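PDB 2G5X: ribosome-inactivating protein from Lychnis chalcedonica, which belongs to the plant ribosome-inactivating proteins, a family of proteins named for their action against ribosomes. Local coordinates for residues G72-R76 against F103-E107; E208-K212 against L228-N234. All coordinates share one frame; numbering follows the deposited sequence.

Contact 1 of 2, residues G72-R76 against F103-E107; sequences GFQDR and FTDAE
Gln74 lies over one face of the Phe103 ring in a CH-pi contact, its CB 4.0 Å from the ring centroid and 27° off the normal. Its CG stands anti to the backbone N (chi1 163°), and the extended chain carries the amide past the ring to the turn beyond. Farther along the ring, Phe103 CZ packs 3.6 Å from the backbone carbon C of Phe73, while C of Gly72 lies at the ring edge. Residues 72-76 lie on strand 69-76 of the mixed sheet of the ribosome-inactivating protein fold, flanked by strands 58-64 and 83-87; the facing residues 103-107 leave helix 99-102 through a type I turn, closed by Ala106 N on Phe103 O, and lead into strand 108-109. Polar links across the contact run through water. One water donates to Gln74 OE1 and accepts from Asp105 N, both at 2.9 Å; a second accepts from Gln74 NE2 and donates to Asp105 OD2, which also forms a salt bridge with Arg1. Arg76 NH1 stays 4.1 Å from Glu107 OE1, beyond a salt bridge, and a third water joins them. NH1 also bonds Asn81 O, and OE1 accepts from Leu83 N.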
ATOM      1  N   GLY A  72      -9.372  -0.911  -0.957  1.00  6.11           N
ATOM      2  CA  GLY A  72     -10.111  -1.502   0.148  1.00  7.56           C
ATOM      3  C   GLY A  72      -9.381  -2.672   0.781  1.00  5.94           C
ATOM      4  O   GLY A  72      -8.216  -2.921   0.464  1.00  6.66           O
ATOM      5  N   PHE A  73     -10.058  -3.394   1.672  1.00  6.14           N
ATOM      6  CA  PHE A  73      -9.454  -4.544   2.342  1.00  5.84           C
ATOM      7  C   PHE A  73     -10.490  -5.570   2.809  1.00  5.82           C
ATOM      8  O   PHE A  73     -11.684  -5.279   2.890  1.00  6.95           O
ATOM      9  CB  PHE A  73      -8.623  -4.087   3.548  1.00  5.73           C
ATOM     10  CG  PHE A  73      -9.440  -3.489   4.664  1.00  6.28           C
ATOM     11  CD1 PHE A  73      -9.731  -2.130   4.682  1.00  7.80           C
ATOM     12  CD2 PHE A  73      -9.939  -4.295   5.687  1.00  6.16           C
ATOM     13  CE1 PHE A  73     -10.507  -1.578   5.701  1.00  8.43           C
ATOM     14  CE2 PHE A  73     -10.716  -3.756   6.712  1.00  7.92           C
ATOM     15  CZ  PHE A  73     -11.001  -2.393   6.719  1.00  7.66           C
ATOM     16  N   GLN A  74     -10.011  -6.770   3.123  1.00  5.99           N
ATOM     17  CA  GLN A  74     -10.863  -7.865   3.583  1.00  5.96           C
ATOM     18  C   GLN A  74     -10.448  -8.364   4.970  1.00  6.29           C
ATOM     19  O   GLN A  74      -9.267  -8.592   5.221  1.00  7.53           O
ATOM     20  CB  GLN A  74     -10.784  -9.024   2.577  1.00  6.46           C
ATOM     21  CG  GLN A  74     -11.278 -10.370   3.090  1.00  7.90           C
ATOM     22  CD  GLN A  74     -10.910 -11.503   2.145  1.00  8.54           C
ATOM     23  OE1 GLN A  74     -11.587 -11.739   1.143  1.00  9.73           O
ATOM     24  NE2 GLN A  74      -9.820 -12.194   2.452  1.00  8.96           N
ATOM     25  N   ASP A  75     -11.419  -8.510   5.872  1.00  7.37           N
ATOM     26  CA  ASP A  75     -11.151  -9.034   7.215  1.00  7.30           C
ATOM     27  C   ASP A  75     -12.276 -10.017   7.561  1.00  8.15           C
ATOM     28  O   ASP A  75     -12.909 -10.553   6.650  1.00  7.72           O
ATOM     29  CB  ASP A  75     -11.030  -7.892   8.248  1.00  6.26           C
ATOM     30  CG  ASP A  75     -12.344  -7.193   8.538  1.00  8.03           C
ATOM     31  OD1 ASP A  75     -13.191  -7.090   7.632  1.00  6.86           O
ATOM     32  OD2 ASP A  75     -12.515  -6.718   9.682  1.00  9.03           O
ATOM     33  N   ARG A  76     -12.523 -10.282   8.844  1.00  8.67           N
ATOM     34  CA  ARG A  76     -13.590 -11.221   9.215  1.00 10.12           C
ATOM     35  C   ARG A  76     -14.695 -10.604  10.063  1.00 11.19           C
ATOM     36  O   ARG A  76     -14.425  -9.855  10.996  1.00 10.63           O
ATOM     37  CB  ARG A  76     -13.012 -12.435   9.951  1.00 13.32           C
ATOM     38  CG  ARG A  76     -12.329 -13.443   9.038  1.00 15.86           C
ATOM     39  CD  ARG A  76     -11.888 -14.694   9.787  1.00 19.26           C
ATOM     40  NE  ARG A  76     -11.204 -15.633   8.898  1.00 19.24           N
ATOM     41  CZ  ARG A  76     -11.812 -16.519   8.115  1.00 15.46           C
ATOM     42  NH1 ARG A  76     -13.135 -16.613   8.102  1.00 18.26           N
ATOM     43  NH2 ARG A  76     -11.090 -17.300   7.323  1.00 17.86           N
ATOM     44  N   PHE A 103     -11.602  -9.856  -4.410  1.00 11.27           N
ATOM     45  CA  PHE A 103     -11.239 -10.597  -3.204  1.00 10.78           C
ATOM     46  C   PHE A 103     -11.660 -12.044  -3.419  1.00 12.33           C
ATOM     47  O   PHE A 103     -12.769 -12.450  -3.071  1.00 11.18           O
ATOM     48  CB  PHE A 103     -11.941 -10.012  -1.978  1.00  9.96           C
ATOM     49  CG  PHE A 103     -11.386  -8.687  -1.537  1.00  8.51           C
ATOM     50  CD1 PHE A 103     -10.108  -8.602  -0.987  1.00 10.40           C
ATOM     51  CD2 PHE A 103     -12.133  -7.525  -1.674  1.00  9.68           C
ATOM     52  CE1 PHE A 103      -9.587  -7.374  -0.579  1.00 10.96           C
ATOM     53  CE2 PHE A 103     -11.620  -6.292  -1.267  1.00 11.15           C
ATOM     54  CZ  PHE A 103     -10.343  -6.219  -0.719  1.00 10.51           C
ATOM     55  N   THR A 104     -10.752 -12.809  -4.012  1.00 13.05           N
ATOM     56  CA  THR A 104     -10.961 -14.215  -4.333  1.00 16.48           C
ATOM     57  C   THR A 104     -11.651 -15.064  -3.270  1.00 15.99           C
ATOM     58  O   THR A 104     -12.492 -15.899  -3.597  1.00 16.44           O
ATOM     59  CB  THR A 104      -9.617 -14.900  -4.658  1.00 17.00           C
ATOM     60  OG1 THR A 104      -8.850 -14.067  -5.533  1.00 21.35           O
ATOM     61  CG2 THR A 104      -9.859 -16.245  -5.332  1.00 19.97           C
ATOM     62  N   ASP A 105     -11.301 -14.851  -2.006  1.00 15.12           N
ATOM     63  CA  ASP A 105     -11.863 -15.659  -0.925  1.00 13.47           C
ATOM     64  C   ASP A 105     -13.029 -15.058  -0.146  1.00 11.84           C
ATOM     65  O   ASP A 105     -13.546 -15.690   0.779  1.00 11.09           O
ATOM     66  CB  ASP A 105     -10.749 -16.034   0.060  1.00 14.35           C
ATOM     67  CG  ASP A 105      -9.542 -16.642  -0.629  1.00 16.66           C
ATOM     68  OD1 ASP A 105      -9.721 -17.624  -1.381  1.00 17.28           O
ATOM     69  OD2 ASP A 105      -8.413 -16.142  -0.416  1.00 16.99           O
ATOM     70  N   ALA A 106     -13.452 -13.853  -0.515  1.00 10.99           N
ATOM     71  CA  ALA A 106     -14.552 -13.187   0.189  1.00  9.84           C
ATOM     72  C   ALA A 106     -15.840 -14.008   0.226  1.00  9.01           C
ATOM     73  O   ALA A 106     -16.254 -14.583  -0.784  1.00 11.71           O
ATOM     74  CB  ALA A 106     -14.828 -11.824  -0.442  1.00 10.96           C
ATOM     75  N   GLU A 107     -16.472 -14.043   1.395  1.00  7.41           N
ATOM     76  CA  GLU A 107     -17.719 -14.775   1.593  1.00 10.22           C
ATOM     77  C   GLU A 107     -18.928 -13.843   1.595  1.00 11.93           C
ATOM     78  O   GLU A 107     -20.054 -14.267   1.314  1.00 14.42           O
ATOM     79  CB  GLU A 107     -17.665 -15.559   2.908  1.00 12.48           C
ATOM     80  CG  GLU A 107     -16.676 -16.719   2.879  1.00 13.86           C
ATOM     81  CD  GLU A 107     -16.519 -17.401   4.226  1.00 16.95           C
ATOM     82  OE1 GLU A 107     -15.875 -16.815   5.122  1.00 13.59           O
ATOM     83  OE2 GLU A 107     -17.043 -18.523   4.389  1.00 19.99           O
TER
HETATM   84  O   HOH W   1      -9.812 -12.544  -0.944  1.00 14.02           O
HETATM   85  O   HOH W   2      -8.006 -14.188   1.550  1.00 16.06           O
HETATM   86  O   HOH W   3     -13.703 -18.669   5.965  1.00 22.53           O

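Contact 2 of 2, residues E208-K212 against L228-N234; sequences EQYHK and LGLLLYN
His211 and Asn234 stack almost flat, the planes of the imidazole and of the C-terminal residue's side-chain amide being 5° apart. Asn234 CB sits over the middle of the ring in a CH-pi contact, 3.4 Å from its centroid and 6° off the normal, and the amide carbon CG continues over the His211 CD2 side at 3.5 Å. This placement follows from Asn234 chi1 of 82°, which sets CG between the backbone N and the carbonyl carbon. At the ring edge, in its plane, Leu232 O lies 3.0 Å from His211 CE1. ND1 of His211 hydrogen-bonds to the carbonyl O of Ser207, a residue of helix 203-210, which probably helps fix the rotation of the imidazole under the amide. Tyr210 makes the buried, apolar half of the contact. Leu231 crosses it at about a right angle, with CD2 3.8 Å from Tyr210 CB, whereas Leu228 meets the ring obliquely, its CD1 3.8 Å from Tyr210 CD2. Tyr210 OH reaches Met226 O in a weak hydrogen bond. The C-terminal tail thus runs beside the last helix, 203-210, where Leu228 also touches Ile206 and Leu232 touches Trp203 and Ser204; Leu232 N bonds Ser207 OG, and backbone bonds from Leu231 to Pro35 and Thr37 tie the tail to the loop ahead of strand 45-51.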
ATOM      1  N   GLU A 208       8.915   8.722 -15.814  1.00 10.35           N
ATOM      2  CA  GLU A 208       9.026   9.154 -17.207  1.00 12.37           C
ATOM      3  C   GLU A 208      10.468   9.158 -17.697  1.00 11.74           C
ATOM      4  O   GLU A 208      10.758   8.707 -18.810  1.00 11.50           O
ATOM      5  CB  GLU A 208       8.440  10.558 -17.386  1.00 15.99           C
ATOM      6  CG  GLU A 208       6.936  10.643 -17.232  1.00 23.93           C
ATOM      7  CD  GLU A 208       6.399  12.048 -17.466  1.00 26.86           C
ATOM      8  OE1 GLU A 208       5.165  12.231 -17.388  1.00 29.53           O
ATOM      9  OE2 GLU A 208       7.208  12.965 -17.730  1.00 28.62           O
ATOM     10  N   GLN A 209      11.367   9.673 -16.867  1.00  9.70           N
ATOM     11  CA  GLN A 209      12.772   9.747 -17.234  1.00 11.86           C
ATOM     12  C   GLN A 209      13.433   8.380 -17.333  1.00 11.41           C
ATOM     13  O   GLN A 209      14.286   8.167 -18.196  1.00  9.47           O
ATOM     14  CB  GLN A 209      13.528  10.633 -16.241  1.00 15.17           C
ATOM     15  CG  GLN A 209      13.079  12.083 -16.286  1.00 19.77           C
ATOM     16  CD  GLN A 209      13.056  12.629 -17.700  1.00 23.11           C
ATOM     17  OE1 GLN A 209      14.072  12.622 -18.396  1.00 26.57           O
ATOM     18  NE2 GLN A 209      11.892  13.100 -18.136  1.00 25.50           N
ATOM     19  N   TYR A 210      13.044   7.457 -16.458  1.00 10.51           N
ATOM     20  CA  TYR A 210      13.612   6.116 -16.488  1.00 10.67           C
ATOM     21  C   TYR A 210      13.332   5.419 -17.815  1.00 10.13           C
ATOM     22  O   TYR A 210      14.086   4.541 -18.230  1.00 10.95           O
ATOM     23  CB  TYR A 210      13.074   5.272 -15.328  1.00 10.21           C
ATOM     24  CG  TYR A 210      14.025   5.203 -14.154  1.00 12.52           C
ATOM     25  CD1 TYR A 210      15.218   4.486 -14.242  1.00 13.84           C
ATOM     26  CD2 TYR A 210      13.747   5.876 -12.965  1.00 11.96           C
ATOM     27  CE1 TYR A 210      16.114   4.441 -13.170  1.00 15.32           C
ATOM     28  CE2 TYR A 210      14.634   5.839 -11.892  1.00 15.28           C
ATOM     29  CZ  TYR A 210      15.815   5.120 -12.002  1.00 15.44           C
ATOM     30  OH  TYR A 210      16.695   5.086 -10.946  1.00 17.59           O
ATOM     31  N   HIS A 211      12.251   5.804 -18.485  1.00  9.48           N
ATOM     32  CA  HIS A 211      11.940   5.198 -19.771  1.00 10.99           C
ATOM     33  C   HIS A 211      12.882   5.731 -20.854  1.00 11.59           C
ATOM     34  O   HIS A 211      12.990   5.148 -21.935  1.00 13.52           O
ATOM     35  CB  HIS A 211      10.484   5.470 -20.168  1.00  9.86           C
ATOM     36  CG  HIS A 211       9.495   4.537 -19.536  1.00  9.29           C
ATOM     37  ND1 HIS A 211       8.881   4.801 -18.330  1.00 10.97           N
ATOM     38  CD2 HIS A 211       9.003   3.346 -19.954  1.00  8.28           C
ATOM     39  CE1 HIS A 211       8.050   3.816 -18.035  1.00  8.19           C
ATOM     40  NE2 HIS A 211       8.106   2.919 -19.005  1.00 12.96           N
ATOM     41  N   LYS A 212      13.573   6.830 -20.557  1.00 11.92           N
ATOM     42  CA  LYS A 212      14.496   7.435 -21.519  1.00 13.01           C
ATOM     43  C   LYS A 212      15.974   7.216 -21.195  1.00 13.42           C
ATOM     44  O   LYS A 212      16.837   7.388 -22.061  1.00 13.81           O
ATOM     45  CB  LYS A 212      14.230   8.938 -21.634  1.00 14.65           C
ATOM     46  CG  LYS A 212      12.812   9.294 -22.054  1.00 18.62           C
ATOM     47  CD  LYS A 212      12.674  10.781 -22.353  1.00 22.87           C
ATOM     48  CE  LYS A 212      13.032  11.638 -21.148  1.00 25.31           C
ATOM     49  NZ  LYS A 212      12.962  13.098 -21.453  1.00 29.63           N
ATOM     50  N   LEU A 228      13.971   4.082  -8.357  1.00  8.69           N
ATOM     51  CA  LEU A 228      12.660   3.447  -8.255  1.00  7.24           C
ATOM     52  C   LEU A 228      12.675   1.923  -8.193  1.00  7.11           C
ATOM     53  O   LEU A 228      13.544   1.270  -8.773  1.00  7.69           O
ATOM     54  CB  LEU A 228      11.776   3.898  -9.420  1.00  7.01           C
ATOM     55  CG  LEU A 228      11.599   5.412  -9.543  1.00  6.46           C
ATOM     56  CD1 LEU A 228      10.665   5.721 -10.698  1.00  8.13           C
ATOM     57  CD2 LEU A 228      11.047   5.985  -8.244  1.00  8.28           C
ATOM     58  N   GLY A 229      11.708   1.371  -7.461  1.00  7.06           N
ATOM     59  CA  GLY A 229      11.574  -0.069  -7.336  1.00  6.17           C
ATOM     60  C   GLY A 229      10.443  -0.568  -8.222  1.00  7.44           C
ATOM     61  O   GLY A 229      10.298  -1.768  -8.451  1.00  7.31           O
ATOM     62  N   LEU A 230       9.636   0.367  -8.717  1.00  7.41           N
ATOM     63  CA  LEU A 230       8.511   0.059  -9.594  1.00  6.73           C
ATOM     64  C   LEU A 230       8.281   1.282 -10.473  1.00  7.42           C
ATOM     65  O   LEU A 230       8.224   2.405  -9.972  1.00  7.69           O
ATOM     66  CB  LEU A 230       7.243  -0.228  -8.770  1.00  7.85           C
ATOM     67  CG  LEU A 230       5.938  -0.459  -9.547  1.00  6.64           C
ATOM     68  CD1 LEU A 230       6.025  -1.768 -10.325  1.00  8.96           C
ATOM     69  CD2 LEU A 230       4.752  -0.505  -8.583  1.00  7.37           C
ATOM     70  N   LEU A 231       8.164   1.074 -11.779  1.00  7.29           N
ATOM     71  CA  LEU A 231       7.935   2.192 -12.686  1.00  7.71           C
ATOM     72  C   LEU A 231       6.482   2.253 -13.108  1.00  8.16           C
ATOM     73  O   LEU A 231       5.799   1.234 -13.176  1.00  7.55           O
ATOM     74  CB  LEU A 231       8.793   2.067 -13.953  1.00  8.02           C
ATOM     75  CG  LEU A 231      10.318   2.026 -13.847  1.00  8.20           C
ATOM     76  CD1 LEU A 231      10.909   2.085 -15.248  1.00 11.20           C
ATOM     77  CD2 LEU A 231      10.823   3.196 -13.024  1.00 11.67           C
ATOM     78  N   LEU A 232       6.015   3.462 -13.381  1.00  8.86           N
ATOM     79  CA  LEU A 232       4.659   3.659 -13.859  1.00  9.41           C
ATOM     80  C   LEU A 232       4.764   3.521 -15.379  1.00  9.15           C
ATOM     81  O   LEU A 232       5.825   3.763 -15.958  1.00  9.32           O
ATOM     82  CB  LEU A 232       4.173   5.065 -13.495  1.00 10.28           C
ATOM     83  CG  LEU A 232       2.769   5.492 -13.935  1.00 11.92           C
ATOM     84  CD1 LEU A 232       1.727   4.754 -13.111  1.00 10.71           C
ATOM     85  CD2 LEU A 232       2.611   6.997 -13.755  1.00 12.32           C
ATOM     86  N   TYR A 233       3.680   3.108 -16.022  1.00  8.90           N
ATOM     87  CA  TYR A 233       3.667   2.982 -17.473  1.00  9.43           C
ATOM     88  C   TYR A 233       4.008   4.360 -18.051  1.00 11.82           C
ATOM     89  O   TYR A 233       3.898   5.370 -17.355  1.00  9.88           O
ATOM     90  CB  TYR A 233       2.272   2.550 -17.928  1.00 10.38           C
ATOM     91  CG  TYR A 233       1.175   3.431 -17.380  1.00 10.23           C
ATOM     92  CD1 TYR A 233       0.874   4.655 -17.975  1.00 12.28           C
ATOM     93  CD2 TYR A 233       0.462   3.061 -16.238  1.00 11.12           C
ATOM     94  CE1 TYR A 233      -0.106   5.495 -17.446  1.00 12.00           C
ATOM     95  CE2 TYR A 233      -0.520   3.892 -15.701  1.00  9.93           C
ATOM     96  CZ  TYR A 233      -0.797   5.106 -16.312  1.00 14.17           C
ATOM     97  OH  TYR A 233      -1.762   5.932 -15.785  1.00 15.31           O
ATOM     98  N   ASN A 234       4.427   4.407 -19.312  1.00 12.67           N
ATOM     99  CA  ASN A 234       4.755   5.689 -19.928  1.00 16.33           C
ATOM    100  C   ASN A 234       3.858   5.940 -21.136  1.00 17.59           C
ATOM    101  O   ASN A 234       2.849   5.212 -21.268  1.00 18.34           O
ATOM    102  CB  ASN A 234       6.236   5.732 -20.334  1.00 16.80           C
ATOM    103  CG  ASN A 234       6.505   5.061 -21.666  1.00 19.04           C
ATOM    104  OD1 ASN A 234       5.943   4.012 -21.975  1.00 19.39           O
ATOM    105  ND2 ASN A 234       7.389   5.661 -22.459  1.00 19.97           N
ATOM    106  OXT ASN A 234       4.158   6.866 -21.919  1.00 18.01           O
TER

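The two contacts follow one another along the chain, contact 1 closing at residue 107 and contact 2 opening at 208, and they lie on opposite sides of the chain's centre. Their centres are 31 Å apart, with about 16 Å between nearest atoms, so they do not touch and share no helix or strand. Contact 1 packs the loop between helix 99-102 and strand 108-109 onto strand 69-76 of the mixed sheet. Contact 2 belongs to the C-terminal end, on helix 203-210 and the tail. Helices between 119 and 201 come between them in sequence. Contact 1 thus ties a connection onto the sheet and contact 2 ties the C-terminal tail to the last helix, at two distant places in the chain.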